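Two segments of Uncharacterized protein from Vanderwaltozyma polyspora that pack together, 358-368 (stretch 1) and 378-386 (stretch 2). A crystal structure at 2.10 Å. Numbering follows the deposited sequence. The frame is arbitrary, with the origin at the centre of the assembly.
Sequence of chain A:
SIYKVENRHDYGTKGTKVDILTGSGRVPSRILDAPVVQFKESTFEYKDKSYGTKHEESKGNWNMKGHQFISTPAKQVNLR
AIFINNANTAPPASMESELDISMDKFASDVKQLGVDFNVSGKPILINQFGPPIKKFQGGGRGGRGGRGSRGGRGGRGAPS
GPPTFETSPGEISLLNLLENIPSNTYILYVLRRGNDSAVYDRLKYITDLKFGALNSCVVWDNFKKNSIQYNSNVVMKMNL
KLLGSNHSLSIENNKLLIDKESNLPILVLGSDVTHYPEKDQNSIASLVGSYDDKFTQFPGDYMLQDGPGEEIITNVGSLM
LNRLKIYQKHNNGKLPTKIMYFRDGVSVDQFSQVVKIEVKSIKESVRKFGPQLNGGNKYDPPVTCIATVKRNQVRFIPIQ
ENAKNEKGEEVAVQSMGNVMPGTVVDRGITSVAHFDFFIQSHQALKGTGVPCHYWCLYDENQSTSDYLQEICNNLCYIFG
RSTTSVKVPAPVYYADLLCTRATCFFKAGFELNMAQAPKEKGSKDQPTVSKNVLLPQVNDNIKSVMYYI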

ATOM      1  N   GLU A 358       1.459  -0.244  21.740  1.00 31.00           N
ATOM      2  CA  GLU A 358       0.620  -0.376  20.555  1.00 27.73           C
ATOM      3  C   GLU A 358      -0.124  -1.707  20.532  1.00 24.74           C
ATOM      4  O   GLU A 358      -1.334  -1.733  20.306  1.00 25.90           O
ATOM      5  CB  GLU A 358       1.463  -0.201  19.286  1.00 26.53           C
ATOM      6  CG  GLU A 358       2.063   1.184  19.131  1.00 26.71           C
ATOM      7  CD  GLU A 358       2.917   1.335  17.869  1.00 32.03           C
ATOM      8  OE1 GLU A 358       3.735   2.282  17.819  1.00 33.94           O
ATOM      9  OE2 GLU A 358       2.772   0.515  16.926  1.00 25.10           O
ATOM     10  N   VAL A 359       0.564  -2.828  20.776  1.00 25.41           N
ATOM     11  CA  VAL A 359      -0.154  -4.105  20.794  1.00 23.88           C
ATOM     12  C   VAL A 359      -1.194  -4.109  21.916  1.00 30.98           C
ATOM     13  O   VAL A 359      -2.350  -4.505  21.710  1.00 24.99           O
ATOM     14  CB  VAL A 359       0.821  -5.295  20.913  1.00 28.52           C
ATOM     15  CG1 VAL A 359       0.042  -6.607  21.060  1.00 28.98           C
ATOM     16  CG2 VAL A 359       1.740  -5.364  19.708  1.00 29.15           C
ATOM     17  N   LYS A 360      -0.811  -3.632  23.107  1.00 26.93           N
ATOM     18  CA  LYS A 360      -1.771  -3.486  24.203  1.00 26.50           C
ATOM     19  C   LYS A 360      -2.932  -2.581  23.811  1.00 27.24           C
ATOM     20  O   LYS A 360      -4.088  -2.859  24.149  1.00 25.26           O
ATOM     21  CB  LYS A 360      -1.078  -2.926  25.448  1.00 27.11           C
ATOM     22  CG  LYS A 360      -2.035  -2.658  26.623  1.00 27.59           C
ATOM     23  CD  LYS A 360      -1.315  -2.006  27.810  1.00 38.56           C
ATOM     24  CE  LYS A 360      -2.322  -1.392  28.779  1.00 48.78           C
ATOM     25  NZ  LYS A 360      -1.762  -1.129  30.125  1.00 53.43           N
ATOM     26  N   SER A 361      -2.649  -1.489  23.104  1.00 28.09           N
ATOM     27  CA  SER A 361      -3.731  -0.617  22.668  1.00 27.86           C
ATOM     28  C   SER A 361      -4.683  -1.347  21.730  1.00 25.28           C
ATOM     29  O   SER A 361      -5.904  -1.170  21.811  1.00 30.12           O
ATOM     30  CB  SER A 361      -3.163   0.627  21.995  1.00 21.49           C
ATOM     31  OG  SER A 361      -4.211   1.386  21.425  1.00 29.77           O
ATOM     32  N   ILE A 362      -4.147  -2.181  20.838  1.00 25.46           N
ATOM     33  CA  ILE A 362      -5.002  -2.944  19.934  1.00 25.21           C
ATOM     34  C   ILE A 362      -5.893  -3.896  20.723  1.00 26.57           C
ATOM     35  O   ILE A 362      -7.107  -3.958  20.501  1.00 30.26           O
ATOM     36  CB  ILE A 362      -4.149  -3.697  18.894  1.00 25.09           C
ATOM     37  CG1 ILE A 362      -3.514  -2.697  17.923  1.00 29.64           C
ATOM     38  CG2 ILE A 362      -4.993  -4.714  18.140  1.00 26.60           C
ATOM     39  CD1 ILE A 362      -2.511  -3.319  16.969  1.00 29.96           C
ATOM     40  N   LYS A 363      -5.305  -4.656  21.654  1.00 22.82           N
ATOM     41  CA  LYS A 363      -6.098  -5.666  22.351  1.00 25.18           C
ATOM     42  C   LYS A 363      -7.148  -5.016  23.244  1.00 25.93           C
ATOM     43  O   LYS A 363      -8.290  -5.484  23.321  1.00 22.64           O
ATOM     44  CB  LYS A 363      -5.191  -6.584  23.160  1.00 24.34           C
ATOM     45  CG  LYS A 363      -4.310  -7.503  22.316  1.00 25.32           C
ATOM     46  CD  LYS A 363      -3.568  -8.479  23.197  1.00 27.34           C
ATOM     47  CE  LYS A 363      -4.506  -9.516  23.795  1.00 28.11           C
ATOM     48  NZ  LYS A 363      -5.030 -10.472  22.781  1.00 22.14           N
ATOM     49  N   GLU A 364      -6.793  -3.906  23.891  1.00 24.88           N
ATOM     50  CA  GLU A 364      -7.737  -3.257  24.792  1.00 27.61           C
ATOM     51  C   GLU A 364      -8.825  -2.529  24.021  1.00 27.86           C
ATOM     52  O   GLU A 364      -9.994  -2.538  24.433  1.00 33.58           O
ATOM     53  CB  GLU A 364      -6.982  -2.320  25.737  1.00 25.17           C
ATOM     54  CG  GLU A 364      -6.080  -3.140  26.663  1.00 34.69           C
ATOM     55  CD  GLU A 364      -5.418  -2.352  27.763  1.00 43.34           C
ATOM     56  OE1 GLU A 364      -5.294  -1.111  27.632  1.00 38.60           O
ATOM     57  OE2 GLU A 364      -5.009  -3.001  28.757  1.00 44.24           O
ATOM     58  N   SER A 365      -8.476  -1.925  22.882  1.00 24.27           N
ATOM     59  CA  SER A 365      -9.496  -1.258  22.073  1.00 27.58           C
ATOM     60  C   SER A 365     -10.488  -2.260  21.491  1.00 26.40           C
ATOM     61  O   SER A 365     -11.700  -2.023  21.522  1.00 28.03           O
ATOM     62  CB  SER A 365      -8.851  -0.436  20.960  1.00 31.35           C
ATOM     63  OG  SER A 365      -8.031   0.584  21.513  1.00 41.17           O
ATOM     64  N   VAL A 366     -10.006  -3.387  20.954  1.00 24.93           N
ATOM     65  CA  VAL A 366     -10.967  -4.333  20.391  1.00 26.49           C
ATOM     66  C   VAL A 366     -11.747  -5.015  21.504  1.00 30.97           C
ATOM     67  O   VAL A 366     -12.879  -5.467  21.286  1.00 26.88           O
ATOM     68  CB  VAL A 366     -10.298  -5.372  19.466  1.00 24.22           C
ATOM     69  CG1 VAL A 366      -9.463  -4.683  18.377  1.00 31.62           C
ATOM     70  CG2 VAL A 366      -9.468  -6.364  20.259  1.00 27.07           C
ATOM     71  N   ARG A 367     -11.174  -5.106  22.712  1.00 25.18           N
ATOM     72  CA  ARG A 367     -11.960  -5.604  23.833  1.00 30.64           C
ATOM     73  C   ARG A 367     -13.205  -4.747  24.043  1.00 28.05           C
ATOM     74  O   ARG A 367     -14.274  -5.268  24.395  1.00 24.34           O
ATOM     75  CB  ARG A 367     -11.110  -5.646  25.103  1.00 34.18           C
ATOM     76  CG  ARG A 367     -11.897  -6.105  26.335  1.00 39.73           C
ATOM     77  CD  ARG A 367     -11.017  -6.174  27.579  1.00 47.94           C
ATOM     78  NE  ARG A 367     -11.793  -6.406  28.794  1.00 55.20           N
ATOM     79  CZ  ARG A 367     -12.181  -5.448  29.630  1.00 62.91           C
ATOM     80  NH1 ARG A 367     -11.867  -4.183  29.385  1.00 63.49           N
ATOM     81  NH2 ARG A 367     -12.883  -5.751  30.715  1.00 67.37           N
ATOM     82  N   LYS A 368     -13.084  -3.446  23.793  1.00 28.32           N
ATOM     83  CA  LYS A 368     -14.195  -2.514  23.924  1.00 35.70           C
ATOM     84  C   LYS A 368     -15.061  -2.483  22.666  1.00 30.48           C
ATOM     85  O   LYS A 368     -16.288  -2.543  22.759  1.00 28.58           O
ATOM     86  CB  LYS A 368     -13.660  -1.115  24.231  1.00 35.33           C
ATOM     87  CG  LYS A 368     -14.767  -0.058  24.332  1.00 47.67           C
ATOM     88  CD  LYS A 368     -14.227   1.360  24.208  1.00 56.52           C
ATOM     89  CE  LYS A 368     -15.353   2.392  24.188  1.00 64.56           C
ATOM     90  NZ  LYS A 368     -16.108   2.480  25.478  1.00 66.06           N
ATOM     91  N   LYS A 378     -17.943 -10.922  24.533  1.00 27.25           N
ATOM     92  CA  LYS A 378     -16.519 -10.747  24.779  1.00 32.48           C
ATOM     93  C   LYS A 378     -15.740 -10.939  23.488  1.00 27.89           C
ATOM     94  O   LYS A 378     -16.036 -11.836  22.700  1.00 25.31           O
ATOM     95  CB  LYS A 378     -16.056 -11.759  25.829  1.00 33.27           C
ATOM     96  CG  LYS A 378     -14.654 -11.520  26.347  1.00 31.41           C
ATOM     97  CD  LYS A 378     -14.292 -12.585  27.360  1.00 38.10           C
ATOM     98  CE  LYS A 378     -13.020 -12.216  28.105  1.00 45.92           C
ATOM     99  NZ  LYS A 378     -12.719 -13.242  29.143  1.00 51.57           N
ATOM    100  N   TYR A 379     -14.749 -10.088  23.265  1.00 24.34           N
ATOM    101  CA  TYR A 379     -13.967 -10.139  22.031  1.00 31.96           C
ATOM    102  C   TYR A 379     -12.494  -9.946  22.360  1.00 27.91           C
ATOM    103  O   TYR A 379     -12.075  -8.851  22.752  1.00 26.97           O
ATOM    104  CB  TYR A 379     -14.445  -9.082  21.037  1.00 30.87           C
ATOM    105  CG  TYR A 379     -13.752  -9.162  19.710  1.00 25.19           C
ATOM    106  CD1 TYR A 379     -13.825 -10.316  18.940  1.00 22.32           C
ATOM    107  CD2 TYR A 379     -13.037  -8.077  19.212  1.00 24.71           C
ATOM    108  CE1 TYR A 379     -13.186 -10.404  17.723  1.00 21.52           C
ATOM    109  CE2 TYR A 379     -12.405  -8.149  17.979  1.00 29.23           C
ATOM    110  CZ  TYR A 379     -12.488  -9.317  17.239  1.00 27.18           C
ATOM    111  OH  TYR A 379     -11.849  -9.399  16.017  1.00 28.15           O
ATOM    112  N   ASP A 380     -11.710 -11.005  22.185  1.00 26.99           N
ATOM    113  CA  ASP A 380     -10.288 -11.001  22.524  1.00 30.67           C
ATOM    114  C   ASP A 380      -9.518 -11.821  21.492  1.00 27.37           C
ATOM    115  O   ASP A 380      -9.010 -12.902  21.792  1.00 26.21           O
ATOM    116  CB  ASP A 380     -10.088 -11.545  23.944  1.00 28.65           C
ATOM    117  CG  ASP A 380      -8.634 -11.547  24.377  1.00 36.57           C
ATOM    118  OD1 ASP A 380      -7.849 -10.716  23.865  1.00 31.75           O
ATOM    119  OD2 ASP A 380      -8.282 -12.398  25.227  1.00 33.92           O
ATOM    120  N   PRO A 381      -9.400 -11.325  20.261  1.00 26.26           N
ATOM    121  CA  PRO A 381      -8.731 -12.112  19.204  1.00 25.25           C
ATOM    122  C   PRO A 381      -7.222 -12.110  19.385  1.00 29.10           C
ATOM    123  O   PRO A 381      -6.632 -11.082  19.748  1.00 27.17           O
ATOM    124  CB  PRO A 381      -9.140 -11.387  17.910  1.00 26.60           C
ATOM    125  CG  PRO A 381      -9.381  -9.950  18.345  1.00 27.53           C
ATOM    126  CD  PRO A 381      -9.904 -10.025  19.767  1.00 27.24           C
ATOM    127  N   PRO A 382      -6.554 -13.233  19.120  1.00 26.04           N
ATOM    128  CA  PRO A 382      -5.084 -13.262  19.239  1.00 24.19           C
ATOM    129  C   PRO A 382      -4.397 -12.410  18.176  1.00 24.65           C
ATOM    130  O   PRO A 382      -4.793 -12.385  17.008  1.00 25.60           O
ATOM    131  CB  PRO A 382      -4.745 -14.748  19.067  1.00 26.53           C
ATOM    132  CG  PRO A 382      -5.923 -15.335  18.288  1.00 21.64           C
ATOM    133  CD  PRO A 382      -7.118 -14.538  18.730  1.00 25.53           C
ATOM    134  N   VAL A 383      -3.331 -11.739  18.586  1.00 24.76           N
ATOM    135  CA  VAL A 383      -2.624 -10.786  17.743  1.00 26.31           C
ATOM    136  C   VAL A 383      -1.216 -11.303  17.453  1.00 29.49           C
ATOM    137  O   VAL A 383      -0.544 -11.850  18.334  1.00 23.93           O
ATOM    138  CB  VAL A 383      -2.577  -9.406  18.424  1.00 26.36           C
ATOM    139  CG1 VAL A 383      -1.775  -8.417  17.593  1.00 28.57           C
ATOM    140  CG2 VAL A 383      -4.006  -8.891  18.675  1.00 25.02           C
ATOM    141  N   THR A 384      -0.770 -11.131  16.214  1.00 25.11           N
ATOM    142  CA  THR A 384       0.641 -11.272  15.874  1.00 21.40           C
ATOM    143  C   THR A 384       1.118  -9.906  15.408  1.00 25.12           C
ATOM    144  O   THR A 384       0.452  -9.268  14.585  1.00 24.69           O
ATOM    145  CB  THR A 384       0.873 -12.322  14.779  1.00 24.44           C
ATOM    146  OG1 THR A 384       0.466 -13.618  15.241  1.00 23.80           O
ATOM    147  CG2 THR A 384       2.372 -12.368  14.402  1.00 22.78           C
ATOM    148  N   CYS A 385       2.253  -9.452  15.925  1.00 21.56           N
ATOM    149  CA  CYS A 385       2.847  -8.196  15.482  1.00 19.81           C
ATOM    150  C   CYS A 385       4.172  -8.447  14.759  1.00 23.84           C
ATOM    151  O   CYS A 385       5.052  -9.152  15.269  1.00 25.60           O
ATOM    152  CB  CYS A 385       3.054  -7.243  16.664  1.00 22.28           C
ATOM    153  SG  CYS A 385       3.986  -5.766  16.218  1.00 28.34           S
ATOM    154  N   ILE A 386       4.320  -7.852  13.577  1.00 23.10           N
ATOM    155  CA  ILE A 386       5.564  -7.933  12.825  1.00 22.35           C
ATOM    156  C   ILE A 386       6.029  -6.530  12.477  1.00 20.63           C
ATOM    157  O   ILE A 386       5.283  -5.750  11.876  1.00 23.54           O
ATOM    158  CB  ILE A 386       5.423  -8.775  11.545  1.00 23.24           C
ATOM    159  CG1 ILE A 386       5.021 -10.205  11.907  1.00 25.42           C
ATOM    160  CG2 ILE A 386       6.750  -8.750  10.759  1.00 20.42           C
ATOM    161  CD1 ILE A 386       4.877 -11.119  10.701  1.00 30.99           C
TER
HETATM  162  O   HOH W   1      -7.059  -9.017  21.358  1.00 28.01           O
HETATM  163  O   HOH W   2      -8.953  -7.899  23.255  1.00 37.62           O
HETATM  164  O   HOH W   3     -14.590  -8.076  25.132  1.00 26.05           O

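How do the two backbones lie against each other? Stretch 1 is helical throughout, held by the usual i to i+4 ladder, for example Lys-363 N to Val-359 O at 3.0 Å and Arg-367 N to Lys-363 O at 3.0 Å. Stretch 2 begins as loop and becomes a strand at Val-383. The helix and strand run in roughly opposite directions, at 152° between their N-to-C axes, with a closest approach of 10.0 Å, a spacing that leaves room for a layer of side chains. Because the chains run counter to each other, the start of the helical segment faces the strand, while its end meets the loop. The backbones draw nearer at that end: the CA atoms of Val-359 and Cys-385 are 7.3 Å apart, those of Arg-367 and Tyr-379 only 5.3 Å.

Which apolar side chains fill the space between them? Val-359, Ile-362 and Val-366 all point toward stretch 2, following the helical repeat that brings positions three or four apart onto one face. The alternation of the strand matches this, with Val-383 and Cys-385 pointing toward the helix and Thr-384 away. Val-359 touches both strand residues, its CG2 lying 3.8 Å from Cys-385 CB and its CG1 4.3 Å from Val-383 CG1. Val-383 also reaches Ile-362, CG2 to CG2 at 4.3 Å, and the aliphatic part of Lys-363, whose CG is 3.9 Å from Val-383 CG2. Farther along, Val-366 sits against the loop, with CG2 3.7 Å from Pro-381 CD and CB 3.8 Å from Tyr-379 CE2. These are van der Waals contacts that keep buried hydrocarbon surfaces together.

What charged interaction joins the stretches? Lys-363 begins sideways, but its chain bends through p values of chi3 and chi4 and its end comes nearer to the loop. There Lys-363 NZ donates a hydrogen bond to Asp-380 OD1 at 3.0 Å, which is also a salt bridge, so opposite charge reinforces the directional bond. The same residue thus serves two kinds of contact, its methylene at CG packing on Val-383 and its ammonium group pairing with the carboxylate. Water 1 adds a bridge, accepting from Lys-363 NZ at 2.9 Å and lying 2.7 Å from Pro-381 O, to which it can donate.

How are the polar backbone atoms accommodated where the chains come closest? No direct backbone hydrogen bond crosses here; instead, water 3 donates to Arg-367 O at 2.9 Å and accepts from Tyr-379 N at 2.7 Å, linking a helix carbonyl to a loop amide. Beside it, Arg-367 CA approaches Tyr-379 O at 3.4 Å in a CA-H...O contact, with a fairly straight angle of 157° at the hydrogen. The Tyr-379 ring turns its edge to Val-366 O, which lies near the ring plane and 3.3 Å from Tyr-379 CD2, an arrangement that sets the weakly positive ring hydrogens toward the carbonyl oxygen.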